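Local coordinates for zona occludens toxin N-terminal domain-containing protein (Neisseria meningitidis MC58, PDB 2R2A) that is of unknown function but belongs to the zonular occludens toxin family and, as a P-loop NTPase-like domain, probably binds nucleotide, at residues 33-36 against 37-41; 107-111 against 112-116; 171-174 against 175-178. One frame throughout, in Å; residues are numbered along the deposited sequence. Where two conformers were deposited one is given.

All three contacts are local, each made within one continuous run of chain, and they lie far apart: their centres are 30 to 36 Å from one another. Contact 1 and contact 3 are surface turns. Contact 2 is partly buried. Contact 1 shapes the loop between helix 18-28 and strand 43-45, and rests on a carboxylate that accepts backbone N-H groups. Contact 2 starts helix 111-114, between strands 90-93 and 125-130; its backbone bonds are joined by apolar packing and a buried tryptophan. Contact 3 precedes strand 178-181, one of the two outermost in this chain, and its own bonds are of backbone and water. All the strands named belong to the same mixed sheet.

Contact 1. Residues 33-36 against 37-41; sequences KPDE and NGIRR
The carboxylate of Asp-35 accepts two backbone N-H groups across the turn. OD1 of Asp-35 accepts from the backbone N of Asn-37 at 2.8 Å and from the backbone N of Ile-39 at 2.9 Å. Each donor lies about 50° out of the carboxylate plane, one on either face. The bond from Asn-37 closes an Asx turn. A chi1 of 67° sets CG of Asp-35 between its own N and carbonyl carbon, which brings OD1 within reach of the N-H groups of Asn-37 and Ile-39. The backbone adds two bonds. Gly-38 N donates to Asp-35 O at 3.1 Å, which closes a type I turn, and Asp-35 N donates to Ile-39 O at 2.8 Å. Gly-38 has positive phi (82°), so the arrangement matches a type I turn with a G1 beta bulge.

Beside the turn, the Pro-34 ring lies along Arg-40. Pro-34 CD sits 3.8 Å above one face of the guanidinium, offset toward its rim, and Pro-34 CG comes within 3.5 Å of Arg-40 NH1. Waters extend the network. One links Asp-35 OD2 to Asn-37 ND2, and another links Glu-36 OE2 to the same ND2. A third joins Lys-33 O to Arg-41 N at the base of the loop. There Arg-41 is anchored to the body of the domain by a salt bridge to Asp-125 and a hydrogen bond to Gly-88 O.

The contact lies on the surface, yet OD1 is gripped by two N-H groups. They would be expected to stabilise the negative charge of Asp-35 and to fix the rotation of its side chain.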
loop_
_atom_site.group_PDB
_atom_site.type_symbol
_atom_site.label_atom_id
_atom_site.label_comp_id
_atom_site.label_asym_id
_atom_site.label_seq_id
_atom_site.Cartn_x
_atom_site.Cartn_y
_atom_site.Cartn_z
ATOM N N LYS A 33 1.450 4.053 -15.671
ATOM C CA LYS A 33 1.948 4.483 -16.964
ATOM C C LYS A 33 1.488 5.911 -17.200
ATOM O O LYS A 33 0.473 6.319 -16.603
ATOM C CB LYS A 33 1.362 3.589 -18.036
ATOM C CG LYS A 33 2.005 2.170 -18.060
ATOM C CD LYS A 33 1.307 1.345 -19.127
ATOM C CE LYS A 33 1.675 -0.140 -19.035
ATOM N NZ LYS A 33 3.135 -0.381 -19.176
ATOM N N PRO A 34 2.200 6.650 -18.079
ATOM C CA PRO A 34 1.777 8.036 -18.377
ATOM C C PRO A 34 0.488 8.003 -19.184
ATOM O O PRO A 34 0.251 7.042 -19.922
ATOM C CB PRO A 34 2.926 8.587 -19.215
ATOM C CG PRO A 34 3.617 7.438 -19.775
ATOM C CD PRO A 34 3.374 6.253 -18.874
ATOM N N ASP A 35 -0.351 9.015 -19.003
ATOM C CA ASP A 35 -1.601 9.126 -19.725
ATOM C C ASP A 35 -1.356 9.665 -21.159
ATOM O O ASP A 35 -0.207 9.687 -21.632
ATOM C CB ASP A 35 -2.579 10.013 -18.945
ATOM C CG ASP A 35 -2.140 11.505 -18.864
ATOM O OD1 ASP A 35 -1.221 11.944 -19.581
ATOM O OD2 ASP A 35 -2.744 12.244 -18.070
ATOM N N GLU A 36 -2.435 10.077 -21.832
ATOM C CA GLU A 36 -2.382 10.501 -23.230
ATOM C C GLU A 36 -1.572 11.803 -23.416
ATOM O O GLU A 36 -1.289 12.175 -24.550
ATOM C CB GLU A 36 -3.812 10.708 -23.790
ATOM C CG GLU A 36 -4.573 11.824 -23.071
ATOM C CD GLU A 36 -6.003 12.081 -23.616
ATOM O OE1 GLU A 36 -6.345 11.556 -24.695
ATOM O OE2 GLU A 36 -6.772 12.820 -22.935
ATOM N N ASN A 37 -1.269 12.500 -22.310
ATOM C CA ASN A 37 -0.523 13.771 -22.304
ATOM C C ASN A 37 0.892 13.612 -21.740
ATOM O O ASN A 37 1.590 14.594 -21.478
ATOM C CB ASN A 37 -1.310 14.826 -21.506
ATOM C CG ASN A 37 -2.741 14.986 -22.033
ATOM O OD1 ASN A 37 -2.950 14.979 -23.230
ATOM N ND2 ASN A 37 -3.709 15.055 -21.142
ATOM N N GLY A 38 1.304 12.369 -21.514
ATOM C CA GLY A 38 2.614 12.114 -20.965
ATOM C C GLY A 38 2.701 12.258 -19.464
ATOM O O GLY A 38 3.799 12.233 -18.934
ATOM N N ILE A 39 1.558 12.337 -18.772
ATOM C CA ILE A 39 1.511 12.608 -17.345
ATOM C C ILE A 39 1.252 11.309 -16.581
ATOM O O ILE A 39 0.265 10.628 -16.838
ATOM C CB ILE A 39 0.377 13.600 -16.971
ATOM C CG1 ILE A 39 0.391 14.817 -17.905
ATOM C CG2 ILE A 39 0.501 14.059 -15.534
ATOM C CD1 ILE A 39 1.649 15.659 -17.798
ATOM N N ARG A 40 2.145 10.993 -15.654
ATOM C CA ARG A 40 1.918 9.872 -14.709
ATOM C C ARG A 40 1.134 10.338 -13.500
ATOM O O ARG A 40 1.263 11.491 -13.061
ATOM C CB ARG A 40 3.238 9.253 -14.240
ATOM C CG ARG A 40 4.017 8.543 -15.296
ATOM C CD ARG A 40 5.502 8.468 -14.950
ATOM N NE ARG A 40 6.222 7.392 -15.652
ATOM C CZ ARG A 40 6.602 7.419 -16.934
ATOM N NH1 ARG A 40 6.319 8.456 -17.725
ATOM N NH2 ARG A 40 7.259 6.389 -17.453
ATOM N N ARG A 41 0.333 9.448 -12.917
ATOM C CA ARG A 41 -0.365 9.787 -11.670
ATOM C C ARG A 41 0.681 10.036 -10.569
ATOM O O ARG A 41 1.689 9.338 -10.507
ATOM C CB ARG A 41 -1.301 8.636 -11.252
ATOM C CG ARG A 41 -2.416 8.454 -12.273
ATOM C CD ARG A 41 -3.207 7.196 -11.978
ATOM N NE ARG A 41 -3.899 7.280 -10.703
ATOM C CZ ARG A 41 -4.623 6.292 -10.175
ATOM N NH1 ARG A 41 -4.747 5.139 -10.825
ATOM N NH2 ARG A 41 -5.201 6.440 -8.976
HETATM O O HOH W 1 0.209 6.890 -13.841
HETATM O O HOH W 2 -3.348 14.740 -18.222
HETATM O O HOH W 3 -6.671 15.021 -21.785
#

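Contact 2. Residues 107-111 against 112-116; sequences SKIPE and NVQWL
The Trp-115 indole meets Glu-111 with its edge. Glu-111 O lies in the ring plane, 3.4 Å from Trp-115 CD1, and Asn-112 CA is also at the edge. Leu-116 CD2 stands above one face, offset toward the rim. The ring nitrogen NE1 of Trp-115 gives a weak bond to Asn-112 O at 2.9 Å (119° at the hydrogen). Trp-100 NE1 donates to that same oxygen. The indole also packs on Met-77 and Tyr-78 of helix 77-80.

Pro-110 is the N-cap of helix 111-114. Its carbonyl O accepts from Val-113 N at 3.1 Å and from Gln-114 N at 2.9 Å. The Gln-114 N-H arrives nearly along the C=O axis, while the Val-113 N-H comes from above the carbonyl plane. This helix lies in the beta-alpha-beta crossover between the neighbouring parallel strands 90-93 and 125-130.

Side chains pack at the start of the helix. Gln-114 CG lies 3.4 Å from Ile-109 CG1, in the conformers given, its chain extended beyond CG. With CG1 of Val-113 anti to the backbone N (chi1 171°), it meets Ile-109 CD1 at 3.8 Å, while Val-113 CG2 lies 4.0 Å from Pro-110 CD. Asn-112 turns away, toward the segment before helix 77-80 and its first turn: OD1 accepts from Tyr-78 N, and ND2 donates to Ala-74 O.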
loop_
_atom_site.group_PDB
_atom_site.type_symbol
_atom_site.label_atom_id
_atom_site.label_comp_id
_atom_site.label_asym_id
_atom_site.label_seq_id
_atom_site.Cartn_x
_atom_site.Cartn_y
_atom_site.Cartn_z
ATOM N N SER A 107 -14.320 1.728 19.487
ATOM C CA SER A 107 -13.715 3.006 19.810
ATOM C C SER A 107 -14.061 3.995 18.701
ATOM O O SER A 107 -14.427 3.595 17.578
ATOM C CB SER A 107 -12.203 2.845 19.955
ATOM O OG SER A 107 -11.621 2.403 18.741
ATOM N N LYS A 108 -13.964 5.283 19.002
ATOM C CA LYS A 108 -14.218 6.328 18.010
ATOM C C LYS A 108 -13.301 6.111 16.777
ATOM O O LYS A 108 -12.141 5.682 16.923
ATOM C CB LYS A 108 -13.979 7.686 18.662
ATOM C CG LYS A 108 -14.331 8.925 17.842
ATOM C CD LYS A 108 -13.110 9.434 17.064
ATOM C CE LYS A 108 -13.233 10.912 16.686
ATOM N NZ LYS A 108 -12.417 11.163 15.452
ATOM N N ILE A 109 -13.837 6.376 15.583
ATOM C CA ILE A 109 -13.076 6.186 14.352
ATOM C C ILE A 109 -12.340 7.472 13.974
ATOM O O ILE A 109 -12.955 8.515 13.781
ATOM C CB ILE A 109 -13.932 5.544 13.196
ATOM C CG1 ILE A 109 -13.261 5.692 11.828
ATOM C CG2 ILE A 109 -15.353 6.086 13.157
ATOM C CD1 ILE A 109 -14.035 5.006 10.719
ATOM N N PRO A 110 -10.989 7.403 13.902
ATOM C CA PRO A 110 -10.219 8.624 13.667
ATOM C C PRO A 110 -10.500 9.219 12.294
ATOM O O PRO A 110 -10.909 8.512 11.384
ATOM C CB PRO A 110 -8.761 8.157 13.718
ATOM C CG PRO A 110 -8.788 6.810 14.342
ATOM C CD PRO A 110 -10.108 6.219 13.974
ATOM N N GLU A 111 -10.270 10.524 12.160
ATOM C CA GLU A 111 -10.477 11.192 10.890
ATOM C C GLU A 111 -9.631 10.587 9.767
ATOM O O GLU A 111 -10.105 10.464 8.640
ATOM C CB GLU A 111 -10.202 12.677 11.025
ATOM C CG GLU A 111 -11.328 13.418 11.705
ATOM C CD GLU A 111 -11.251 14.886 11.447
ATOM O OE1 GLU A 111 -11.436 15.295 10.275
ATOM O OE2 GLU A 111 -10.988 15.622 12.417
ATOM N N ASN A 112 -8.393 10.193 10.086
ATOM C CA ASN A 112 -7.490 9.595 9.071
ATOM C C ASN A 112 -7.871 8.176 8.606
ATOM O O ASN A 112 -7.293 7.630 7.660
ATOM C CB ASN A 112 -6.018 9.654 9.494
ATOM C CG ASN A 112 -5.078 9.686 8.285
ATOM O OD1 ASN A 112 -5.326 10.423 7.329
ATOM N ND2 ASN A 112 -4.001 8.900 8.328
ATOM N N VAL A 113 -8.869 7.602 9.263
ATOM C CA VAL A 113 -9.479 6.347 8.834
ATOM C C VAL A 113 -10.829 6.593 8.169
ATOM O O VAL A 113 -11.132 5.944 7.171
ATOM C CB VAL A 113 -9.658 5.354 10.040
ATOM C CG1 VAL A 113 -10.485 4.109 9.675
ATOM C CG2 VAL A 113 -8.304 4.944 10.626
ATOM N N GLN A 114 -11.634 7.528 8.714
ATOM C CA GLN A 114 -13.018 7.763 8.251
ATOM C C GLN A 114 -13.122 8.000 6.744
ATOM O O GLN A 114 -14.112 7.621 6.104
ATOM C CB GLN A 114 -13.662 8.961 8.986
ATOM C CG GLN A 114 -13.876 8.737 10.477
ATOM C CD GLN A 114 -14.613 9.849 11.181
ATOM O OE1 GLN A 114 -14.530 11.021 10.798
ATOM N NE2 GLN A 114 -15.324 9.490 12.246
ATOM N N TRP A 115 -12.117 8.673 6.193
ATOM C CA TRP A 115 -12.128 9.078 4.781
ATOM C C TRP A 115 -11.912 7.929 3.813
ATOM O O TRP A 115 -12.243 8.037 2.632
ATOM C CB TRP A 115 -11.087 10.171 4.528
ATOM C CG TRP A 115 -9.688 9.679 4.504
ATOM C CD1 TRP A 115 -8.878 9.479 5.581
ATOM C CD2 TRP A 115 -8.915 9.319 3.348
ATOM N NE1 TRP A 115 -7.651 9.008 5.178
ATOM C CE2 TRP A 115 -7.646 8.893 3.813
ATOM C CE3 TRP A 115 -9.176 9.290 1.966
ATOM C CZ2 TRP A 115 -6.628 8.472 2.947
ATOM C CZ3 TRP A 115 -8.161 8.866 1.103
ATOM C CH2 TRP A 115 -6.903 8.451 1.606
ATOM N N LEU A 116 -11.364 6.814 4.319
ATOM C CA LEU A 116 -10.956 5.731 3.467
ATOM C C LEU A 116 -12.117 5.148 2.717
ATOM O O LEU A 116 -11.980 4.784 1.545
ATOM C CB LEU A 116 -10.239 4.627 4.260
ATOM C CG LEU A 116 -8.875 4.999 4.839
ATOM C CD1 LEU A 116 -8.352 3.857 5.681
ATOM C CD2 LEU A 116 -7.894 5.320 3.740
#

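Contact 3. Residues 171-174 against 175-178; sequences VKMA and SSAF
The chain winds through overlapping turns: Ser-176 N donates to Met-173 O at 3.1 Å, Ala-177 N donates to Ala-174 O at 2.9 Å, and a type I turn from Val-171 to Ala-174, closed by Ala-174 N on Val-171 O, overlaps them.

The side chains that meet the turns are small and stay close to the backbone. Ala-177 CB points back at the preceding turn and comes within 3.3 Å of Ala-174 O. In Ser-176, a chi1 of 65° sets OG between the backbone N and the carbonyl carbon, over its own backbone and 3.1 Å from Met-173 O. Met-173 is present as selenomethionine; its CB lies 4.2 Å from Ser-176 OG.

Two waters bridge the turns. One molecule gives a hydrogen to Lys-172 O and accepts from Ser-175 N at 3.0 Å. Another donates to Ala-174 O and, at 2.7 Å, to Ala-177 O. Ala-174 O therefore accepts from both a backbone N-H and a water.

The turns are fixed to the sheet by Trp-163. Its NE1 donates to Met-173 O, which thus has two donors, and makes a weak bond to Ser-176 OG. Ala-174 and Ala-177 also touch Leu-161 of strand 158-163. Phe-178 then pairs through its backbone with Glu-162.

This is a short 3-10 turn leading into one of the two outermost strands of the sheet in this chain. It ends the connection between the antiparallel strands 158-163 and 178-181, at one margin of the mixed sheet.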
loop_
_atom_site.group_PDB
_atom_site.type_symbol
_atom_site.label_atom_id
_atom_site.label_comp_id
_atom_site.label_asym_id
_atom_site.label_seq_id
_atom_site.Cartn_x
_atom_site.Cartn_y
_atom_site.Cartn_z
ATOM N N VAL A 171 -1.808 -17.681 5.531
ATOM C CA VAL A 171 -1.312 -19.066 5.345
ATOM C C VAL A 171 -2.448 -20.067 5.607
ATOM O O VAL A 171 -2.708 -20.939 4.771
ATOM C CB VAL A 171 0.015 -19.327 6.147
ATOM C CG1 VAL A 171 0.499 -20.788 5.988
ATOM C CG2 VAL A 171 1.126 -18.368 5.692
ATOM N N LYS A 172 -3.171 -19.914 6.713
ATOM C CA LYS A 172 -4.361 -20.731 7.006
ATOM C C LYS A 172 -5.466 -20.672 5.905
ATOM O O LYS A 172 -6.209 -21.646 5.705
ATOM C CB LYS A 172 -4.906 -20.333 8.395
ATOM C CG LYS A 172 -6.031 -21.176 8.971
ATOM C CD LYS A 172 -6.044 -21.097 10.538
ATOM C CE LYS A 172 -7.437 -21.342 11.110
ATOM N NZ LYS A 172 -7.423 -21.961 12.490
HETATM N N MSE A 173 -5.546 -19.548 5.179
HETATM C CA MSE A 173 -6.555 -19.362 4.123
HETATM C C MSE A 173 -6.028 -19.550 2.688
HETATM O O MSE A 173 -6.671 -19.134 1.713
HETATM C CB MSE A 173 -7.229 -17.992 4.275
HETATM C CG MSE A 173 -8.060 -17.829 5.580
HETATM SE SE MSE A 173 -8.640 -16.002 5.764
HETATM C CE MSE A 173 -9.695 -15.800 4.128
ATOM N N ALA A 174 -4.862 -20.177 2.566
ATOM C CA ALA A 174 -4.207 -20.354 1.271
ATOM C C ALA A 174 -5.068 -21.204 0.332
ATOM O O ALA A 174 -5.091 -20.942 -0.861
ATOM C CB ALA A 174 -2.829 -20.988 1.441
ATOM N N SER A 175 -5.796 -22.197 0.865
ATOM C CA SER A 175 -6.716 -22.989 0.060
ATOM C C SER A 175 -7.825 -22.212 -0.671
ATOM O O SER A 175 -8.359 -22.725 -1.657
ATOM C CB SER A 175 -7.327 -24.147 0.871
ATOM O OG SER A 175 -8.275 -23.631 1.807
ATOM N N SER A 176 -8.168 -20.999 -0.235
ATOM C CA SER A 176 -9.123 -20.181 -0.982
ATOM C C SER A 176 -8.456 -19.116 -1.884
ATOM O O SER A 176 -9.135 -18.335 -2.557
ATOM C CB SER A 176 -10.141 -19.527 -0.057
ATOM O OG SER A 176 -9.541 -18.590 0.819
ATOM N N ALA A 177 -7.134 -19.097 -1.877
ATOM C CA ALA A 177 -6.343 -18.160 -2.705
ATOM C C ALA A 177 -6.095 -18.720 -4.099
ATOM O O ALA A 177 -6.143 -19.930 -4.321
ATOM C CB ALA A 177 -5.005 -17.875 -2.017
ATOM N N PHE A 178 -5.773 -17.826 -5.027
ATOM C CA PHE A 178 -5.196 -18.202 -6.275
ATOM C C PHE A 178 -3.680 -18.118 -6.028
ATOM O O PHE A 178 -3.171 -17.068 -5.642
ATOM C CB PHE A 178 -5.606 -17.221 -7.369
ATOM C CG PHE A 178 -6.935 -17.526 -8.026
ATOM C CD1 PHE A 178 -7.990 -18.168 -7.323
ATOM C CD2 PHE A 178 -7.157 -17.143 -9.331
ATOM C CE1 PHE A 178 -9.220 -18.434 -7.950
ATOM C CE2 PHE A 178 -8.373 -17.400 -9.956
ATOM C CZ PHE A 178 -9.396 -18.074 -9.271
HETATM O O HOH W 4 -6.354 -23.071 3.631
HETATM O O HOH W 5 -4.169 -21.626 -3.671
#